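Local coordinates for possible prolidase (Bifidobacterium longum NCC2705, PDB 2P9B), which probably hydrolyses carbon-nitrogen bonds as a member of the amidohydrolase family, although its substrate is uncertain, at residues A[291-296]-A[361-366]. Numbering follows the deposited sequence.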
loop_
_atom_site.group_PDB
_atom_site.type_symbol
_atom_site.label_atom_id
_atom_site.label_comp_id
_atom_site.label_asym_id
_atom_site.label_seq_id
_atom_site.Cartn_x
_atom_site.Cartn_y
_atom_site.Cartn_z
ATOM N N LEU A 291 4.182 10.409 -1.937
ATOM C CA LEU A 291 4.013 9.876 -3.284
ATOM C C LEU A 291 3.964 8.349 -3.254
ATOM O O LEU A 291 4.779 7.717 -2.585
ATOM C CB LEU A 291 5.180 10.323 -4.165
ATOM C CG LEU A 291 5.242 9.735 -5.578
ATOM C CD1 LEU A 291 4.071 10.234 -6.407
ATOM C CD2 LEU A 291 6.548 10.127 -6.231
ATOM N N ILE A 292 3.001 7.762 -3.967
ATOM C CA ILE A 292 2.871 6.302 -4.066
ATOM C C ILE A 292 2.951 6.029 -5.574
ATOM O O ILE A 292 1.931 5.958 -6.252
ATOM C CB ILE A 292 1.498 5.792 -3.538
ATOM C CG1 ILE A 292 1.200 6.383 -2.153
ATOM C CG2 ILE A 292 1.524 4.258 -3.412
ATOM C CD1 ILE A 292 2.151 5.938 -1.075
ATOM N N PRO A 293 4.171 5.875 -6.116
ATOM C CA PRO A 293 4.376 5.628 -7.550
ATOM C C PRO A 293 3.545 4.535 -8.213
ATOM O O PRO A 293 3.149 4.680 -9.368
ATOM C CB PRO A 293 5.874 5.337 -7.645
ATOM C CG PRO A 293 6.447 6.115 -6.502
ATOM C CD PRO A 293 5.457 5.820 -5.396
ATOM N N THR A 294 3.293 3.446 -7.495
ATOM C CA THR A 294 2.534 2.321 -8.044
ATOM C C THR A 294 3.081 1.917 -9.416
ATOM O O THR A 294 2.331 1.749 -10.378
ATOM C CB THR A 294 1.025 2.651 -8.174
ATOM O OG1 THR A 294 0.819 3.570 -9.251
ATOM C CG2 THR A 294 0.507 3.283 -6.894
ATOM N N LEU A 295 4.398 1.745 -9.490
ATOM C CA LEU A 295 5.041 1.368 -10.742
ATOM C C LEU A 295 4.494 0.053 -11.284
ATOM O O LEU A 295 4.423 -0.144 -12.494
ATOM C CB LEU A 295 6.555 1.264 -10.554
ATOM C CG LEU A 295 7.233 2.570 -10.122
ATOM C CD1 LEU A 295 8.733 2.361 -10.022
ATOM C CD2 LEU A 295 6.917 3.670 -11.124
ATOM N N SER A 296 4.109 -0.844 -10.385
ATOM C CA SER A 296 3.550 -2.134 -10.780
ATOM C C SER A 296 2.318 -2.004 -11.672
ATOM O O SER A 296 2.020 -2.900 -12.465
ATOM C CB SER A 296 3.161 -2.947 -9.542
ATOM O OG SER A 296 4.291 -3.381 -8.824
ATOM N N GLU A 361 11.136 -4.228 -5.916
ATOM C CA GLU A 361 12.156 -4.474 -6.930
ATOM C C GLU A 361 12.126 -3.380 -7.983
ATOM O O GLU A 361 13.170 -2.980 -8.503
ATOM C CB GLU A 361 11.954 -5.842 -7.590
ATOM C CG GLU A 361 12.513 -6.986 -6.756
ATOM C CD GLU A 361 13.032 -8.144 -7.598
ATOM O OE1 GLU A 361 13.751 -8.998 -7.036
ATOM O OE2 GLU A 361 12.721 -8.206 -8.808
ATOM N N LEU A 362 10.925 -2.890 -8.286
ATOM C CA LEU A 362 10.762 -1.836 -9.275
ATOM C C LEU A 362 11.288 -0.490 -8.775
ATOM O O LEU A 362 11.828 0.284 -9.557
ATOM C CB LEU A 362 9.291 -1.709 -9.689
ATOM C CG LEU A 362 8.698 -2.928 -10.408
ATOM C CD1 LEU A 362 7.225 -2.687 -10.699
ATOM C CD2 LEU A 362 9.456 -3.194 -11.704
ATOM N N LEU A 363 11.130 -0.203 -7.484
ATOM C CA LEU A 363 11.635 1.057 -6.942
ATOM C C LEU A 363 13.163 1.053 -7.003
ATOM O O LEU A 363 13.798 2.091 -7.188
ATOM C CB LEU A 363 11.162 1.258 -5.500
ATOM C CG LEU A 363 9.672 1.594 -5.343
ATOM C CD1 LEU A 363 9.303 1.597 -3.869
ATOM C CD2 LEU A 363 9.368 2.951 -5.967
ATOM N N VAL A 364 13.755 -0.122 -6.850
ATOM C CA VAL A 364 15.204 -0.223 -6.923
ATOM C C VAL A 364 15.666 -0.085 -8.374
ATOM O O VAL A 364 16.612 0.641 -8.665
ATOM C CB VAL A 364 15.707 -1.581 -6.371
ATOM C CG1 VAL A 364 17.209 -1.718 -6.608
ATOM C CG2 VAL A 364 15.404 -1.682 -4.885
ATOM N N ALA A 365 14.987 -0.774 -9.282
ATOM C CA ALA A 365 15.373 -0.743 -10.690
ATOM C C ALA A 365 15.054 0.552 -11.437
ATOM O O ALA A 365 15.779 0.928 -12.363
ATOM C CB ALA A 365 14.748 -1.925 -11.420
ATOM N N TYR A 366 13.989 1.239 -11.035
ATOM C CA TYR A 366 13.571 2.465 -11.715
ATOM C C TYR A 366 13.682 3.781 -10.954
ATOM O O TYR A 366 13.853 4.832 -11.573
ATOM C CB TYR A 366 12.119 2.316 -12.192
ATOM C CG TYR A 366 11.928 1.315 -13.307
ATOM C CD1 TYR A 366 12.030 1.703 -14.645
ATOM C CD2 TYR A 366 11.670 -0.027 -13.028
ATOM C CE1 TYR A 366 11.879 0.777 -15.676
ATOM C CE2 TYR A 366 11.521 -0.962 -14.052
ATOM C CZ TYR A 366 11.627 -0.551 -15.375
ATOM O OH TYR A 366 11.489 -1.474 -16.391
#
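L295 packs against L362, L363 and Y366 on helix 356-367, and the joint turns on its CD1. With chi1 at -61° its CG stands beside the backbone N, and chi2 at -178° extends the branch so that L295 CD1 comes within 3.8 Å of L362 O. That oxygen already accepts the helix bond from Y366 N, so CD1 merely rests against it. L295 CD1 also lies 4.1 Å from L363 CD2 and 4.0 Å from Y366 CB, and the L295 and Y366 side chains cross obliquely.

Nearer the root of the leucine, L295 CB packs 4.0 Å from L362 CD1. L362 CD1 also lies against S296, 3.6 Å from S296 OG. The hydroxyl is satisfied elsewhere: E359, one turn before L363 in the same helix, bonds to S296 OG through one carboxylate oxygen and to L295 N through the other, holding the backbone at L295 and S296.

Packing slackens toward the end of strand 290-292, where P293 CG meets L363 CD2 at 4.3 Å. The solvent side is at Y366, partly exposed and joined to L295 through CB rather than its ring. V327 of helix 313-335 adds to the apolar surroundings of both L295 and Y366.

Together the segments join the chain leaving a parallel strand of the TIM-barrel-type amidohydrolase fold to a later helix. Aliphatic carbons supply most of the direct contact between them, while the paired bonds from E359 probably set the position of the turn, making this an apolar interface beside which E359 hydrogen-bonds a buried hydroxyl and a backbone N-H.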